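Putative NADPH:quinone reductase (Bacillus thuringiensis, PDB 3GMS) is of unknown function but probably reduces quinones with NADPH, as relatives in the medium-chain dehydrogenase/reductase superfamily do. Local coordinates at residues 46-51 with 66-71; 42-47 with 97-102; 8-13 with 60-65; 303-308 with 325-330. One frame throughout, in Å; residues are numbered along the deposited sequence.

Contact 1 of 4, residues 46-51 with 66-71; sequences PSDLIP and PGYEGV
Asp48 meets Tyr68 twice, through one carboxylate oxygen. OD1 of Asp48 accepts a hydrogen bond from the backbone N of Tyr68 (3.0 Å), bent to 144° and arriving from above the carboxylate plane. The same OD1 lies 3.4 Å from Tyr68 CD2, at the edge of the ring and near its plane; carboxylate and ring planes are 17° apart, and the two side chains slide past each other in opposite directions. Asp48 CG stands beside its own backbone N (chi1 -67°). The other carboxylate oxygen, OD2, accepts a bond from the backbone N of Asn45, just before the short helix 46-49. Gly67 completes this tight, buried part: its CA sits 3.5 Å from Asp48 OD1, and its backbone angles call for glycine, since a CB would crowd the preceding carbonyl O. Gly67, Tyr68, Glu69 and Gly70 belong to the GroES-like domain, and their sequence resembles the Gly-His-Glu signature of zinc-dependent alcohol dehydrogenases. Two waters supplement the direct bond. One molecule links Asp48 O (2.8 Å) to Gly67 N (2.9 Å), while another joins Asp48 OD2 to the backbone N of Glu69. The contact is looser at Ser47 and Tyr68, which are both partly exposed. There the outer part of the Tyr68 ring has Ser47 O and Pro51 CG at its edge, the latter 4.0 Å from Tyr68 CE2, a light contact that suits a compact proline ring. Ile127 of helix 127-139 touches both Ser47 and Tyr68.

Contact 2 of 4, residues 42-47 with 97-102; sequences RPINPS and GTWQEY
Arg42 grips the 97-102 loop by two backbone carbonyls, both lying in the plane of its guanidinium group. NE donates to Thr98 O (3.0 Å), and NH2 gives a straighter bond to Gln100 O (2.8 Å, 167°), approaching that oxygen from above its carbonyl plane. The bend at chi2 (88°) turns CD so that the chain runs past Thr98, while CB rests 4.0 Å from Trp99 CD1. Trp99, at the centre of an inverse gamma turn, lies between the two gripped residues. Its indole meets Pro43 and Ile44: NE1 makes a weak bond to Pro43 O (3.5 Å), a water that bonds to Pro43 O also takes a weak bond from NE1, and CZ2 packs 3.8 Å from CG1 of Ile44, a branched side chain that crosses the indole at about a right angle. Farther out, Thr98 OG1 is fixed by Glu69 O, Ile44 is backed by Ala313 and Val317 of helix 310-318, and Arg42 NH1 bonds to Leu329 O and Ser331 OG. The contact thus fastens the end of strand 34-43 to a loop of the GroES-like domain. Since these partners are carbonyl and hydroxyl oxygens, the positive charge of the buried Arg42 is probably stabilised here largely by dipoles.

Contact 3 of 4, residues 8-13 with 60-65; sequences IQFHKF and IPLPNI
Phe10 and Asn64 form a single antiparallel, hydrogen-bonded bridge, Phe10 N to Asn64 O and Asn64 N to Phe10 O both at 3.1 Å. Strand 4-10, already paired with strand 20-26 in a two-stranded antiparallel sheet, thereby gains a short partner from the loop that leads toward strand 71-77 of the GroES-like domain. Beyond the bridge, Leu62 touches two aromatic rings with its forked end, and the rings also meet each other, Phe13 CE1 lying at the edge of Phe10. Leu62 CD1 sits over one face of Phe13, 4.1 Å from the ring centroid and toward the rim, in a CH-pi contact; CD2 touches Phe10 CE1 at 3.6 Å, the two side chains crossing at about a right angle. Phe13 also brings its CZ to Ile60 O, which lies at the ring edge, near its plane. On the Phe10 side, the ring lies alongside Asn64, with CZ 3.6 Å from Asn64 CB. Pro63, which follows a cis peptide bond, offers the carbons of its puckered ring to two neighbours. Its CB lies over the face of the His11 imidazole, 4.0 Å from the centroid, and also packs against CG of Gln9, whose side chain runs beside it in the same direction. Gln9 NE2 and His11 NE2 each bond to Glu23 on strand 20-26. The buried Ile8 O faces Pro66, which has no N-H to give; it finds no hydrogen-bond donor in the model and is met by Ile65 CG2 at 3.2 Å.

Contact 4 of 4, residues 303-308 with 325-330; sequences STYELA and GKVFLT
Tyr305 CD2 meets Val327 CG1 at 3.8 Å, at the apolar centre of two parallel strands. They are the outer arms of a beta-alpha-beta crossover, strand 301-306, helix 310-318, strand 326-330, and run 29° apart. The valine CG1, anti to its backbone N (chi1 179°), is the methyl that touches the ring. On the same face of the sheet Leu329 CD2 comes 4.2 Å from Tyr305 CB, and its other methyl, CD1, meets Leu307 CD1. Helix 310-318 covers this side with Ala313, Val316 and Val317, for which branched and aromatic residues make a suitable floor. The opposite face carries Thr304 and Phe328; there Phe120 meets Phe328 edge-to-face and touches both Thr304 and Thr330, whose CB and CG2 respectively lie 4.0 Å apart. Outward from the side chains comes the parallel backbone ladder: Phe328 N bonds to Ser303 O (3.0 Å), Tyr305 N to Phe328 O (2.9 Å), and Thr330 N to Tyr305 O (2.7 Å). Past the exposed Glu306 the first strand turns into a 3-10 segment, and Leu307 N gives only a weak, bent bond to Thr330 O, 3.5 Å long.

In the fold
From the N terminus, strand 4-10 opens contact 3, which closes a long loop at 60-65. Within that span the chain leaves strand 34-43 and begins contacts 2 and 1 from one stretch, at 42-47 and 46-51, which share Pro46 and Ser47. Contact 1 closes at 66-71, before contact 2 at 97-102; contact 3 crosses both. Trp99 O receiving Ile8 N ties contact 2 to contact 3, and Glu69 ties contact 1 to contact 2. After the nucleotide-binding-type parallel sheet the chain returns in contact 4, a short separate closure, whose strand 326-330 pairs antiparallel with strand 34-43, bringing the C-terminal strands into the same sheet.

Contact 1 of 4, residues 46-51 with 66-71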
# COMPACT_ATOMS: atom_id res chain seq x y z
N PRO A 46 7.70 -0.51 -2.03
CA PRO A 46 8.29 -1.81 -1.69
C PRO A 46 7.43 -3.01 -2.14
O PRO A 46 7.98 -4.04 -2.58
CB PRO A 46 8.47 -1.74 -0.15
CG PRO A 46 8.76 -0.29 0.11
CD PRO A 46 7.70 0.40 -0.87
N SER A 47 6.10 -2.89 -2.10
CA SER A 47 5.23 -3.97 -2.55
C SER A 47 5.20 -4.19 -4.08
O SER A 47 4.78 -5.25 -4.56
CB SER A 47 3.78 -3.77 -2.04
OG SER A 47 3.30 -2.51 -2.48
N ASP A 48 5.66 -3.20 -4.84
CA ASP A 48 5.82 -3.38 -6.30
C ASP A 48 7.04 -4.28 -6.57
O ASP A 48 7.14 -4.89 -7.64
CB ASP A 48 6.10 -2.07 -7.03
CG ASP A 48 4.95 -1.11 -7.00
OD1 ASP A 48 3.81 -1.57 -7.23
OD2 ASP A 48 5.19 0.10 -6.81
N LEU A 49 8.01 -4.27 -5.67
CA LEU A 49 9.24 -5.05 -5.90
C LEU A 49 9.15 -6.54 -5.57
O LEU A 49 9.85 -7.37 -6.17
CB LEU A 49 10.42 -4.45 -5.15
CG LEU A 49 10.68 -2.97 -5.39
CD1 LEU A 49 11.93 -2.55 -4.60
CD2 LEU A 49 10.82 -2.70 -6.88
N ILE A 50 8.32 -6.88 -4.60
CA ILE A 50 8.15 -8.27 -4.17
C ILE A 50 7.84 -9.24 -5.35
O ILE A 50 8.48 -10.30 -5.47
CB ILE A 50 7.09 -8.37 -3.03
CG1 ILE A 50 7.57 -7.60 -1.80
CG2 ILE A 50 6.81 -9.87 -2.67
CD1 ILE A 50 6.60 -7.62 -0.61
N PRO A 51 6.89 -8.88 -6.25
CA PRO A 51 6.66 -9.84 -7.33
C PRO A 51 7.87 -10.06 -8.25
O PRO A 51 7.99 -11.14 -8.85
CB PRO A 51 5.53 -9.22 -8.16
CG PRO A 51 5.03 -8.02 -7.37
CD PRO A 51 5.83 -7.85 -6.14
N PRO A 66 6.01 -4.33 -13.96
CA PRO A 66 5.68 -4.07 -12.55
C PRO A 66 4.82 -2.80 -12.32
O PRO A 66 4.65 -1.98 -13.22
CB PRO A 66 7.04 -3.80 -11.89
CG PRO A 66 8.07 -3.96 -12.91
CD PRO A 66 7.45 -4.10 -14.26
N GLY A 67 4.37 -2.63 -11.07
CA GLY A 67 3.64 -1.42 -10.69
C GLY A 67 2.15 -1.62 -10.52
O GLY A 67 1.42 -2.03 -11.43
N TYR A 68 1.69 -1.32 -9.31
CA TYR A 68 0.26 -1.47 -9.00
C TYR A 68 -0.49 -0.19 -9.01
O TYR A 68 -1.74 -0.20 -8.98
CB TYR A 68 0.03 -2.18 -7.64
CG TYR A 68 0.35 -3.63 -7.71
CD1 TYR A 68 -0.54 -4.53 -8.30
CD2 TYR A 68 1.58 -4.11 -7.28
CE1 TYR A 68 -0.26 -5.89 -8.38
CE2 TYR A 68 1.88 -5.49 -7.35
CZ TYR A 68 0.96 -6.36 -7.91
OH TYR A 68 1.24 -7.70 -8.02
N GLU A 69 0.21 0.94 -8.96
CA GLU A 69 -0.54 2.20 -8.90
C GLU A 69 0.10 3.38 -9.64
O GLU A 69 1.22 3.27 -10.17
CB GLU A 69 -0.95 2.54 -7.46
CG GLU A 69 0.15 3.01 -6.59
CD GLU A 69 -0.33 3.45 -5.20
OE1 GLU A 69 0.33 3.04 -4.25
OE2 GLU A 69 -1.32 4.21 -5.05
N GLY A 70 -0.61 4.49 -9.66
CA GLY A 70 -0.17 5.71 -10.35
C GLY A 70 -1.35 6.42 -11.00
O GLY A 70 -2.48 5.91 -11.00
N VAL A 71 -1.06 7.59 -11.58
CA VAL A 71 -2.10 8.43 -12.13
C VAL A 71 -1.72 8.77 -13.58
O VAL A 71 -0.53 8.85 -13.90
CB VAL A 71 -2.21 9.72 -11.30
CG1 VAL A 71 -0.91 10.53 -11.38
CG2 VAL A 71 -3.40 10.58 -11.73
O HOH W 1 3.37 1.46 -8.48
O HOH W 2 4.93 -4.83 -9.31

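Contact 2 of 4, residues 42-47 with 97-102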
# COMPACT_ATOMS: atom_id res chain seq x y z
N ARG A 42 4.07 7.32 -11.23
CA ARG A 42 3.79 6.14 -10.35
C ARG A 42 4.79 6.15 -9.20
O ARG A 42 5.96 6.47 -9.44
CB ARG A 42 3.95 4.77 -11.05
CG ARG A 42 3.59 4.74 -12.53
CD ARG A 42 4.81 5.12 -13.36
NE ARG A 42 4.62 5.10 -14.82
CZ ARG A 42 5.10 6.02 -15.66
NH1 ARG A 42 5.74 7.11 -15.23
NH2 ARG A 42 4.89 5.88 -16.97
N PRO A 43 4.38 5.71 -7.99
CA PRO A 43 5.34 5.53 -6.92
C PRO A 43 6.09 4.22 -7.16
O PRO A 43 5.60 3.33 -7.88
CB PRO A 43 4.43 5.41 -5.68
CG PRO A 43 3.26 4.55 -6.20
CD PRO A 43 3.05 5.17 -7.64
N ILE A 44 7.27 4.10 -6.56
CA ILE A 44 7.91 2.82 -6.41
C ILE A 44 7.62 2.35 -4.99
O ILE A 44 8.24 2.79 -4.02
CB ILE A 44 9.42 2.89 -6.68
CG1 ILE A 44 9.62 3.28 -8.17
CG2 ILE A 44 10.08 1.50 -6.36
CD1 ILE A 44 11.09 3.55 -8.59
N ASN A 45 6.63 1.48 -4.85
CA ASN A 45 6.35 0.94 -3.53
C ASN A 45 7.20 -0.31 -3.27
O ASN A 45 7.37 -1.12 -4.17
CB ASN A 45 4.87 0.54 -3.40
CG ASN A 45 3.89 1.74 -3.55
OD1 ASN A 45 4.18 2.84 -3.09
ND2 ASN A 45 2.72 1.50 -4.14
N PRO A 46 7.70 -0.51 -2.03
CA PRO A 46 8.29 -1.81 -1.69
C PRO A 46 7.43 -3.01 -2.14
O PRO A 46 7.98 -4.04 -2.58
CB PRO A 46 8.47 -1.74 -0.15
CG PRO A 46 8.76 -0.29 0.11
CD PRO A 46 7.70 0.40 -0.87
N SER A 47 6.10 -2.89 -2.10
CA SER A 47 5.23 -3.97 -2.55
C SER A 47 5.20 -4.19 -4.08
O SER A 47 4.78 -5.25 -4.56
CB SER A 47 3.78 -3.77 -2.04
OG SER A 47 3.30 -2.51 -2.48
N GLY A 97 0.30 -3.61 -15.62
CA GLY A 97 1.36 -2.99 -14.82
C GLY A 97 1.52 -1.53 -15.12
O GLY A 97 1.41 -1.09 -16.27
N THR A 98 1.79 -0.74 -14.09
CA THR A 98 1.76 0.70 -14.31
C THR A 98 3.07 1.31 -14.70
O THR A 98 3.12 2.49 -15.06
CB THR A 98 1.21 1.47 -13.11
OG1 THR A 98 2.07 1.26 -11.98
CG2 THR A 98 -0.27 1.05 -12.75
N TRP A 99 4.17 0.56 -14.58
CA TRP A 99 5.44 1.17 -14.92
C TRP A 99 5.68 1.11 -16.42
O TRP A 99 6.61 0.43 -16.90
CB TRP A 99 6.58 0.47 -14.21
CG TRP A 99 6.53 0.64 -12.70
CD1 TRP A 99 5.55 1.22 -11.94
CD2 TRP A 99 7.53 0.16 -11.79
NE1 TRP A 99 5.92 1.16 -10.57
CE2 TRP A 99 7.12 0.50 -10.48
CE3 TRP A 99 8.75 -0.51 -11.97
CZ2 TRP A 99 7.88 0.17 -9.35
CZ3 TRP A 99 9.50 -0.85 -10.85
CH2 TRP A 99 9.07 -0.50 -9.56
N GLN A 100 4.82 1.80 -17.14
CA GLN A 100 4.92 1.88 -18.59
C GLN A 100 4.24 3.15 -19.05
O GLN A 100 3.54 3.81 -18.29
CB GLN A 100 4.28 0.63 -19.26
CG GLN A 100 2.82 0.47 -19.03
CD GLN A 100 2.25 -0.75 -19.79
OE1 GLN A 100 2.63 -1.01 -20.95
NE2 GLN A 100 1.35 -1.49 -19.13
N GLU A 101 4.44 3.47 -20.32
CA GLU A 101 4.03 4.73 -20.87
C GLU A 101 2.51 4.79 -20.92
O GLU A 101 1.91 5.82 -20.58
CB GLU A 101 4.62 4.90 -22.27
CG GLU A 101 4.31 6.23 -22.95
CD GLU A 101 5.11 6.43 -24.23
OE1 GLU A 101 5.95 5.56 -24.61
OE2 GLU A 101 4.91 7.52 -24.83
N TYR A 102 1.90 3.69 -21.36
CA TYR A 102 0.46 3.60 -21.49
C TYR A 102 -0.08 2.38 -20.76
O TYR A 102 0.41 1.27 -20.96
CB TYR A 102 0.06 3.44 -22.96
CG TYR A 102 0.53 4.55 -23.88
CD1 TYR A 102 -0.15 5.77 -23.92
CD2 TYR A 102 1.63 4.37 -24.70
CE1 TYR A 102 0.25 6.80 -24.78
CE2 TYR A 102 2.06 5.39 -25.58
CZ TYR A 102 1.36 6.59 -25.61
OH TYR A 102 1.70 7.61 -26.45
O HOH W 1 3.37 1.46 -8.48

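Contact 3 of 4, residues 8-13 with 60-65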
# COMPACT_ATOMS: atom_id res chain seq x y z
N ILE A 8 8.54 -0.92 -18.80
CA ILE A 8 9.54 -1.66 -18.02
C ILE A 8 9.01 -3.08 -17.85
O ILE A 8 7.86 -3.27 -17.46
CB ILE A 8 9.75 -1.03 -16.61
CG1 ILE A 8 10.11 0.46 -16.71
CG2 ILE A 8 10.79 -1.81 -15.84
CD1 ILE A 8 11.29 0.76 -17.62
N GLN A 9 9.85 -4.08 -18.13
CA GLN A 9 9.49 -5.48 -18.12
C GLN A 9 10.62 -6.30 -17.49
O GLN A 9 11.78 -5.87 -17.56
CB GLN A 9 9.31 -5.91 -19.59
CG GLN A 9 8.73 -7.23 -19.78
CD GLN A 9 7.82 -7.29 -21.00
OE1 GLN A 9 6.61 -7.41 -20.84
NE2 GLN A 9 8.39 -7.24 -22.20
N PHE A 10 10.28 -7.42 -16.86
CA PHE A 10 11.27 -8.45 -16.50
C PHE A 10 10.81 -9.78 -17.06
O PHE A 10 9.62 -10.09 -17.06
CB PHE A 10 11.51 -8.58 -14.99
CG PHE A 10 10.25 -8.78 -14.16
CD1 PHE A 10 9.95 -10.02 -13.62
CD2 PHE A 10 9.40 -7.70 -13.88
CE1 PHE A 10 8.79 -10.21 -12.85
CE2 PHE A 10 8.24 -7.87 -13.12
CZ PHE A 10 7.94 -9.12 -12.60
N HIS A 11 11.78 -10.55 -17.53
CA HIS A 11 11.51 -11.83 -18.20
C HIS A 11 11.82 -13.00 -17.29
O HIS A 11 11.40 -14.12 -17.55
CB HIS A 11 12.30 -11.93 -19.50
CG HIS A 11 11.95 -10.88 -20.50
ND1 HIS A 11 11.12 -11.12 -21.58
CD2 HIS A 11 12.32 -9.58 -20.59
CE1 HIS A 11 10.98 -10.01 -22.28
NE2 HIS A 11 11.70 -9.06 -21.71
N LYS A 12 12.55 -12.73 -16.20
CA LYS A 12 12.81 -13.72 -15.17
C LYS A 12 12.66 -13.04 -13.82
O LYS A 12 12.81 -11.80 -13.71
CB LYS A 12 14.25 -14.27 -15.28
CG LYS A 12 14.61 -14.87 -16.62
CD LYS A 12 15.92 -15.65 -16.42
CE LYS A 12 16.30 -16.44 -17.68
NZ LYS A 12 16.82 -15.55 -18.77
N PHE A 13 12.36 -13.82 -12.79
CA PHE A 13 12.38 -13.30 -11.44
C PHE A 13 13.84 -13.16 -11.00
O PHE A 13 14.72 -13.87 -11.51
CB PHE A 13 11.62 -14.22 -10.47
CG PHE A 13 10.16 -14.40 -10.80
CD1 PHE A 13 9.27 -13.31 -10.82
CD2 PHE A 13 9.65 -15.69 -11.05
CE1 PHE A 13 7.91 -13.50 -11.12
CE2 PHE A 13 8.29 -15.89 -11.34
CZ PHE A 13 7.42 -14.79 -11.36
N ILE A 60 2.28 -14.97 -10.90
CA ILE A 60 2.72 -13.89 -11.80
C ILE A 60 3.35 -14.50 -13.05
O ILE A 60 4.43 -15.06 -12.95
CB ILE A 60 3.77 -12.92 -11.14
CG1 ILE A 60 3.34 -12.44 -9.73
CG2 ILE A 60 4.06 -11.76 -12.08
CD1 ILE A 60 2.31 -11.27 -9.70
N PRO A 61 2.68 -14.37 -14.21
CA PRO A 61 3.19 -14.84 -15.50
C PRO A 61 4.35 -13.98 -15.92
O PRO A 61 4.36 -12.78 -15.60
CB PRO A 61 2.02 -14.56 -16.48
CG PRO A 61 0.86 -14.31 -15.64
CD PRO A 61 1.36 -13.74 -14.35
N LEU A 62 5.31 -14.57 -16.63
CA LEU A 62 6.44 -13.84 -17.20
C LEU A 62 6.29 -13.79 -18.71
O LEU A 62 5.78 -14.74 -19.30
CB LEU A 62 7.76 -14.53 -16.83
CG LEU A 62 8.10 -14.52 -15.34
CD1 LEU A 62 9.19 -15.54 -15.04
CD2 LEU A 62 8.53 -13.09 -14.94
N PRO A 63 6.70 -12.68 -19.35
CA PRO A 63 7.28 -11.52 -18.71
C PRO A 63 6.18 -10.69 -18.04
O PRO A 63 4.98 -10.86 -18.35
CB PRO A 63 7.90 -10.76 -19.87
CG PRO A 63 6.96 -11.05 -21.05
CD PRO A 63 6.48 -12.47 -20.80
N ASN A 64 6.58 -9.77 -17.17
CA ASN A 64 5.58 -8.98 -16.46
C ASN A 64 6.00 -7.53 -16.38
O ASN A 64 7.21 -7.24 -16.34
CB ASN A 64 5.41 -9.56 -15.06
CG ASN A 64 4.49 -8.72 -14.19
OD1 ASN A 64 4.95 -7.93 -13.33
ND2 ASN A 64 3.18 -8.84 -14.44
N ILE A 65 5.02 -6.63 -16.35
CA ILE A 65 5.28 -5.18 -16.17
C ILE A 65 5.01 -4.82 -14.71
O ILE A 65 3.90 -5.04 -14.24
CB ILE A 65 4.42 -4.31 -17.11
CG1 ILE A 65 4.73 -4.66 -18.58
CG2 ILE A 65 4.73 -2.82 -16.89
CD1 ILE A 65 3.69 -4.14 -19.58

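Contact 4 of 4, residues 303-308 with 325-330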
# COMPACT_ATOMS: atom_id res chain seq x y z
N SER A 303 12.27 11.77 -4.32
CA SER A 303 12.99 12.03 -5.55
C SER A 303 12.16 11.49 -6.69
O SER A 303 11.21 10.72 -6.46
CB SER A 303 14.41 11.40 -5.54
OG SER A 303 14.42 10.00 -5.22
N THR A 304 12.50 11.92 -7.91
CA THR A 304 11.76 11.61 -9.14
C THR A 304 12.72 11.18 -10.26
O THR A 304 13.84 11.76 -10.42
CB THR A 304 10.93 12.83 -9.59
OG1 THR A 304 11.79 13.98 -9.80
CG2 THR A 304 9.86 13.16 -8.54
N TYR A 305 12.29 10.18 -11.05
CA TYR A 305 13.12 9.60 -12.10
C TYR A 305 12.25 9.34 -13.28
O TYR A 305 11.07 8.94 -13.12
CB TYR A 305 13.69 8.26 -11.63
CG TYR A 305 14.73 8.42 -10.55
CD1 TYR A 305 16.07 8.52 -10.89
CD2 TYR A 305 14.37 8.48 -9.19
CE1 TYR A 305 17.04 8.67 -9.92
CE2 TYR A 305 15.36 8.67 -8.19
CZ TYR A 305 16.70 8.74 -8.61
OH TYR A 305 17.74 8.89 -7.70
N GLU A 306 12.81 9.52 -14.46
CA GLU A 306 12.11 9.13 -15.66
C GLU A 306 12.06 7.60 -15.74
O GLU A 306 12.97 6.90 -15.26
CB GLU A 306 12.82 9.73 -16.88
CG GLU A 306 12.84 11.24 -16.81
CD GLU A 306 11.52 11.83 -17.23
OE1 GLU A 306 10.83 11.21 -18.07
OE2 GLU A 306 11.18 12.92 -16.73
N LEU A 307 11.00 7.10 -16.37
CA LEU A 307 10.83 5.67 -16.55
C LEU A 307 12.14 4.93 -16.98
O LEU A 307 12.47 3.91 -16.39
CB LEU A 307 9.65 5.44 -17.50
CG LEU A 307 8.90 4.11 -17.49
CD1 LEU A 307 8.29 3.79 -16.13
CD2 LEU A 307 7.86 4.17 -18.61
N ALA A 308 12.92 5.51 -17.92
CA ALA A 308 14.18 4.89 -18.39
C ALA A 308 15.21 4.67 -17.30
O ALA A 308 16.06 3.78 -17.42
CB ALA A 308 14.83 5.68 -19.54
N GLY A 325 10.47 9.57 2.57
CA GLY A 325 9.67 9.96 1.42
C GLY A 325 9.60 8.94 0.31
O GLY A 325 10.37 7.99 0.27
N LYS A 326 8.67 9.18 -0.61
CA LYS A 326 8.39 8.29 -1.71
C LYS A 326 9.20 8.62 -2.99
O LYS A 326 9.31 9.78 -3.36
CB LYS A 326 6.89 8.42 -2.00
CG LYS A 326 6.34 7.32 -2.86
CD LYS A 326 6.34 5.97 -2.13
CE LYS A 326 5.16 5.81 -1.21
NZ LYS A 326 5.09 4.40 -0.75
N VAL A 327 9.77 7.60 -3.65
CA VAL A 327 10.44 7.77 -4.91
C VAL A 327 9.42 7.53 -6.03
O VAL A 327 8.61 6.62 -5.92
CB VAL A 327 11.59 6.76 -5.04
CG1 VAL A 327 12.31 6.93 -6.41
CG2 VAL A 327 12.58 6.94 -3.86
N PHE A 328 9.44 8.34 -7.06
CA PHE A 328 8.48 8.18 -8.17
C PHE A 328 9.13 8.04 -9.52
O PHE A 328 10.22 8.60 -9.76
CB PHE A 328 7.55 9.41 -8.24
CG PHE A 328 6.71 9.62 -7.02
CD1 PHE A 328 5.38 9.14 -6.97
CD2 PHE A 328 7.20 10.33 -5.92
CE1 PHE A 328 4.61 9.35 -5.84
CE2 PHE A 328 6.42 10.51 -4.75
CZ PHE A 328 5.11 10.03 -4.73
N LEU A 329 8.39 7.38 -10.42
CA LEU A 329 8.74 7.27 -11.84
C LEU A 329 7.84 8.17 -12.60
O LEU A 329 6.61 8.03 -12.52
CB LEU A 329 8.54 5.84 -12.34
CG LEU A 329 9.50 4.79 -11.75
CD1 LEU A 329 9.04 3.35 -12.00
CD2 LEU A 329 11.03 5.01 -12.16
N THR A 330 8.41 9.15 -13.31
CA THR A 330 7.56 10.19 -13.86
C THR A 330 7.69 10.17 -15.38
O THR A 330 8.70 9.68 -15.92
CB THR A 330 7.90 11.60 -13.29
OG1 THR A 330 9.23 11.96 -13.69
CG2 THR A 330 7.77 11.67 -11.76
O HOH W 3 8.99 13.50 -15.83